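Local coordinates for superoxide dismutase (Acidilobus saccharovorans, PDB 4FFK), which catalyses the dismutation of superoxide to dioxygen and hydrogen peroxide with a mononuclear iron centre, as an iron-dependent member of the iron/manganese superoxide dismutase family, at residues A[40-43]-A[44-48]; A[179-182]-A[183-187]. All coordinates share one frame; numbering follows the deposited sequence.

Overall arrangement
Contact 1 (40-43 with 44-48) lies near the start of the long helix 37-66 in the alpha-hairpin domain. Contact 2 (179-182 with 183-187) comes later in the chain, where strand 172-178 of the antiparallel sheet gives way, through a short loop, to helix 185-188 of the C-terminal domain. Their centres are about 11 Å apart, and each supplies one histidine, H43 and H182, to the same iron, whose water ligand is common to both; H92 and D178 complete the protein ligands. The metal site therefore spans the two domains. Both contacts also reach the second subunit, so the iron lies close to a subunit interface.

Contact 1 (A[40-43]-A[44-48]); sequences LRYH and HDKHH. With FE (Fe (III) ion), chain B.
A wide, pi-type turn of helix 37-66 carries the iron ligand H43, and the backbone bonds between 40-43 and 44-48 show where the helix widens. H44 N bonds to L40 O at 2.7 Å and D45 N to R41 O at 2.9 Å, both in ordinary i to i+4 spacing. Y42 O is then shared: K46 N reaches it at 3.0 Å from above the carbonyl plane, whereas H47 N comes nearly along the C=O axis at 2.9 Å. H48 N continues the i to i+5 pattern by bonding to H43 O at 2.8 Å. H43 CG stands anti to the backbone N (chi1 -161°), which carries the imidazole out to the metal, where NE2 binds iron at 2.1 Å. H47 crosses H43 at about a right angle, its ring edge set against H43 CA. Y42 and K46 run alongside each other, with K46 CD 3.6 Å from Y42 CD1, on the side that meets R189 and N190 of the second subunit. H44 ND1 donates to D45 OD2 on the anti side of the carboxylate (2.9 Å); H44 NE2 is bonded to P22 O, and D45 OD2 also to Y28. H48 bonds to W96 and H89 of helix 75-97, the other arm of the hairpin, while H47 stacks on H182 of the loop after strand 172-178 and bonds to Y185 of the second subunit.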
loop_
_atom_site.group_PDB
_atom_site.type_symbol
_atom_site.label_atom_id
_atom_site.label_comp_id
_atom_site.label_asym_id
_atom_site.label_seq_id
_atom_site.Cartn_x
_atom_site.Cartn_y
_atom_site.Cartn_z
ATOM N N LEU A 40 23.380 -14.721 5.631
ATOM C CA LEU A 40 22.545 -15.580 6.433
ATOM C C LEU A 40 22.451 -15.152 7.895
ATOM O O LEU A 40 21.346 -15.246 8.484
ATOM C CB LEU A 40 22.815 -17.100 6.244
ATOM C CG LEU A 40 22.520 -17.619 4.829
ATOM C CD1 LEU A 40 22.728 -19.129 4.769
ATOM C CD2 LEU A 40 21.062 -17.336 4.392
ATOM N N ARG A 41 23.570 -14.705 8.464
ATOM C CA ARG A 41 23.581 -14.254 9.881
ATOM C C ARG A 41 22.681 -13.015 10.044
ATOM O O ARG A 41 21.778 -12.988 10.891
ATOM C CB ARG A 41 24.976 -13.921 10.316
ATOM C CG ARG A 41 25.767 -15.215 10.620
ATOM C CD ARG A 41 27.092 -14.906 11.355
ATOM N NE ARG A 41 27.907 -13.886 10.704
ATOM C CZ ARG A 41 28.774 -14.122 9.705
ATOM N NH1 ARG A 41 29.470 -13.133 9.185
ATOM N NH2 ARG A 41 28.912 -15.325 9.209
ATOM N N TYR A 42 22.895 -12.018 9.199
ATOM C CA TYR A 42 22.051 -10.814 9.313
ATOM C C TYR A 42 20.611 -11.162 9.003
ATOM O O TYR A 42 19.718 -10.793 9.727
ATOM C CB TYR A 42 22.508 -9.659 8.424
ATOM C CG TYR A 42 23.694 -8.985 9.009
ATOM C CD1 TYR A 42 23.550 -7.992 9.950
ATOM C CD2 TYR A 42 25.002 -9.442 8.689
ATOM C CE1 TYR A 42 24.621 -7.404 10.519
ATOM C CE2 TYR A 42 26.118 -8.864 9.309
ATOM C CZ TYR A 42 25.906 -7.830 10.198
ATOM O OH TYR A 42 26.961 -7.183 10.801
ATOM N N HIS A 43 20.418 -11.865 7.894
ATOM C CA HIS A 43 19.108 -12.080 7.360
ATOM C C HIS A 43 18.289 -12.962 8.270
ATOM O O HIS A 43 17.155 -12.627 8.606
ATOM C CB HIS A 43 19.214 -12.686 5.982
ATOM C CG HIS A 43 17.961 -12.518 5.184
ATOM N ND1 HIS A 43 17.878 -12.866 3.850
ATOM C CD2 HIS A 43 16.732 -12.069 5.542
ATOM C CE1 HIS A 43 16.653 -12.608 3.405
ATOM N NE2 HIS A 43 15.951 -12.096 4.405
ATOM N N HIS A 44 18.904 -14.052 8.770
ATOM C CA HIS A 44 18.155 -14.926 9.574
ATOM C C HIS A 44 18.081 -14.477 11.013
ATOM O O HIS A 44 17.008 -14.477 11.586
ATOM C CB HIS A 44 18.685 -16.378 9.496
ATOM C CG HIS A 44 17.948 -17.309 10.391
ATOM N ND1 HIS A 44 18.155 -17.343 11.756
ATOM C CD2 HIS A 44 17.000 -18.223 10.121
ATOM C CE1 HIS A 44 17.349 -18.240 12.282
ATOM N NE2 HIS A 44 16.628 -18.777 11.315
ATOM N N ASP A 45 19.210 -14.101 11.589
ATOM C CA ASP A 45 19.291 -13.973 13.027
ATOM C C ASP A 45 18.935 -12.571 13.406
ATOM O O ASP A 45 18.723 -12.296 14.584
ATOM C CB ASP A 45 20.736 -14.147 13.548
ATOM C CG ASP A 45 21.316 -15.499 13.306
ATOM O OD1 ASP A 45 22.600 -15.615 13.361
ATOM O OD2 ASP A 45 20.557 -16.431 13.100
ATOM N N LYS A 46 18.890 -11.653 12.427
ATOM C CA LYS A 46 18.499 -10.295 12.768
ATOM C C LYS A 46 17.203 -9.893 12.093
ATOM O O LYS A 46 16.234 -9.614 12.774
ATOM C CB LYS A 46 19.601 -9.312 12.475
ATOM C CG LYS A 46 20.847 -9.676 13.287
ATOM C CD LYS A 46 21.816 -8.608 13.091
ATOM C CE LYS A 46 22.450 -8.330 14.431
ATOM N NZ LYS A 46 23.789 -8.884 14.401
ATOM N N HIS A 47 17.162 -9.944 10.770
ATOM C CA HIS A 47 15.909 -9.490 10.106
ATOM C C HIS A 47 14.793 -10.431 10.405
ATOM O O HIS A 47 13.763 -9.998 10.869
ATOM C CB HIS A 47 16.094 -9.408 8.572
ATOM C CG HIS A 47 17.001 -8.331 8.173
ATOM N ND1 HIS A 47 16.637 -6.999 8.249
ATOM C CD2 HIS A 47 18.281 -8.358 7.748
ATOM C CE1 HIS A 47 17.662 -6.252 7.867
ATOM N NE2 HIS A 47 18.665 -7.053 7.558
ATOM N N HIS A 48 14.965 -11.754 10.198
ATOM C CA HIS A 48 13.874 -12.676 10.409
ATOM C C HIS A 48 13.454 -12.610 11.892
ATOM O O HIS A 48 12.276 -12.518 12.196
ATOM C CB HIS A 48 14.243 -14.101 9.990
ATOM C CG HIS A 48 13.134 -15.088 10.117
ATOM N ND1 HIS A 48 13.235 -16.351 9.597
ATOM C CD2 HIS A 48 11.880 -14.993 10.625
ATOM C CE1 HIS A 48 12.120 -17.018 9.832
ATOM N NE2 HIS A 48 11.266 -16.193 10.413
HETATM FE FE FE B . 14.262 -10.861 4.150
HETATM O O HOH W 1 12.612 -9.735 3.684
#

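Contact 2 (A[179-182]-A[183-187]). With FE (Fe (III) ion), chain B.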
loop_
_atom_site.group_PDB
_atom_site.type_symbol
_atom_site.label_atom_id
_atom_site.label_comp_id
_atom_site.label_asym_id
_atom_site.label_seq_id
_atom_site.Cartn_x
_atom_site.Cartn_y
_atom_site.Cartn_z
ATOM N N VAL A 179 13.233 -10.369 -2.093
ATOM C CA VAL A 179 13.971 -9.285 -2.729
ATOM C C VAL A 179 13.925 -7.972 -1.961
ATOM O O VAL A 179 14.153 -6.892 -2.513
ATOM C CB VAL A 179 13.552 -9.064 -4.174
ATOM C CG1 VAL A 179 13.868 -10.272 -4.991
ATOM C CG2 VAL A 179 11.980 -8.801 -4.269
ATOM N N PHE A 180 13.730 -8.063 -0.649
ATOM C CA PHE A 180 14.196 -6.986 0.135
ATOM C C PHE A 180 15.699 -6.866 -0.041
ATOM O O PHE A 180 16.396 -7.859 -0.153
ATOM C CB PHE A 180 14.009 -7.284 1.593
ATOM C CG PHE A 180 12.663 -6.981 2.107
ATOM C CD1 PHE A 180 12.552 -6.008 3.116
ATOM C CD2 PHE A 180 11.530 -7.678 1.646
ATOM C CE1 PHE A 180 11.259 -5.722 3.718
ATOM C CE2 PHE A 180 10.253 -7.368 2.199
ATOM C CZ PHE A 180 10.171 -6.391 3.237
ATOM N N GLU A 181 16.179 -5.644 -0.014
ATOM C CA GLU A 181 17.596 -5.452 -0.285
ATOM C C GLU A 181 18.471 -6.231 0.662
ATOM O O GLU A 181 19.570 -6.656 0.323
ATOM C CB GLU A 181 17.894 -3.999 -0.181
ATOM C CG GLU A 181 17.341 -3.289 -1.437
ATOM C CD GLU A 181 17.296 -1.815 -1.311
ATOM O OE1 GLU A 181 17.280 -1.266 -0.188
ATOM O OE2 GLU A 181 17.290 -1.141 -2.357
ATOM N N HIS A 182 18.015 -6.405 1.901
ATOM C CA HIS A 182 18.886 -7.121 2.832
ATOM C C HIS A 182 19.142 -8.589 2.460
ATOM O O HIS A 182 20.132 -9.144 2.923
ATOM C CB HIS A 182 18.373 -7.055 4.260
ATOM C CG HIS A 182 17.096 -7.748 4.440
ATOM N ND1 HIS A 182 15.948 -7.070 4.780
ATOM C CD2 HIS A 182 16.743 -9.046 4.268
ATOM C CE1 HIS A 182 14.949 -7.918 4.854
ATOM N NE2 HIS A 182 15.405 -9.139 4.575
ATOM N N ALA A 183 18.316 -9.151 1.583
ATOM C CA ALA A 183 18.478 -10.531 1.171
ATOM C C ALA A 183 19.746 -10.621 0.328
ATOM O O ALA A 183 20.335 -11.693 0.240
ATOM C CB ALA A 183 17.257 -11.033 0.394
ATOM N N TYR A 184 20.159 -9.511 -0.271
ATOM C CA TYR A 184 21.234 -9.607 -1.301
ATOM C C TYR A 184 22.257 -8.554 -1.227
ATOM O O TYR A 184 23.295 -8.639 -1.890
ATOM C CB TYR A 184 20.636 -9.666 -2.694
ATOM C CG TYR A 184 19.733 -8.536 -3.069
ATOM C CD1 TYR A 184 20.243 -7.356 -3.497
ATOM C CD2 TYR A 184 18.336 -8.677 -3.028
ATOM C CE1 TYR A 184 19.430 -6.288 -3.906
ATOM C CE2 TYR A 184 17.523 -7.589 -3.380
ATOM C CZ TYR A 184 18.067 -6.439 -3.848
ATOM O OH TYR A 184 17.338 -5.387 -4.262
ATOM N N TYR A 185 22.009 -7.500 -0.454
ATOM C CA TYR A 185 22.858 -6.347 -0.567
ATOM C C TYR A 185 24.293 -6.626 -0.159
ATOM O O TYR A 185 25.204 -5.966 -0.676
ATOM C CB TYR A 185 22.352 -5.137 0.266
ATOM C CG TYR A 185 22.497 -3.881 -0.484
ATOM C CD1 TYR A 185 21.614 -3.579 -1.513
ATOM C CD2 TYR A 185 23.539 -2.997 -0.243
ATOM C CE1 TYR A 185 21.762 -2.426 -2.258
ATOM C CE2 TYR A 185 23.685 -1.838 -1.000
ATOM C CZ TYR A 185 22.819 -1.567 -1.998
ATOM O OH TYR A 185 22.962 -0.421 -2.715
ATOM N N ILE A 186 24.482 -7.522 0.790
ATOM C CA ILE A 186 25.857 -7.755 1.257
ATOM C C ILE A 186 26.641 -8.410 0.130
ATOM O O ILE A 186 27.834 -8.127 -0.053
ATOM C CB ILE A 186 25.878 -8.676 2.451
ATOM C CG1 ILE A 186 25.248 -7.977 3.680
ATOM C CG2 ILE A 186 27.396 -9.150 2.780
ATOM C CD1 ILE A 186 24.777 -9.023 4.685
ATOM N N ASP A 187 25.958 -9.282 -0.609
ATOM C CA ASP A 187 26.593 -10.165 -1.590
ATOM C C ASP A 187 26.561 -9.593 -3.014
ATOM O O ASP A 187 27.436 -9.942 -3.868
ATOM C CB ASP A 187 25.965 -11.534 -1.530
ATOM C CG ASP A 187 26.052 -12.131 -0.144
ATOM O OD1 ASP A 187 25.133 -12.799 0.303
ATOM O OD2 ASP A 187 27.086 -11.895 0.491
HETATM FE FE FE B . 14.262 -10.861 4.150
HETATM O O HOH W 2 22.794 -9.536 1.762
HETATM O O HOH W 1 12.612 -9.735 3.684
#
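Backbone hydrogen bonds fold the metal-binding turn that joins 179-182 to 183-187. A183 N donates to F180 O at 2.9 Å, and E181 O takes two donors, Y184 N from above its carbonyl plane at 3.0 Å and Y185 N almost straight in line with the C=O bond at 2.7 Å. A water bridges H182 O to I186 N, carrying the turn into the short helix that Y184 precedes as N-cap residue. Aromatic packing comes from Y184: its CG sits between the backbone N and the carbonyl carbon (chi1 56°), which folds the ring back beneath E181. E181 CA makes a CH-pi contact over one ring face, 4.0 Å from the centroid, while E181 CG lies 3.5 Å from Y184 OH, the phenol oxygen that R192 bonds. An alanine in place of Y184 would probably open a gap under E181 and leave R192 without its phenol partner. Metal binding rests on H182, whose NE2 meets iron at 2.1 Å; F180 CB packs over one face of its imidazole. H182 ND1 bonds to E181 of the second subunit, and E181 returns the bond to H182 there, so the H182 imidazole of each subunit is held from across the interface. The turn leaves strand 172-178 with V179 against helix 192-199, and A183 and I186 face helix 37-66.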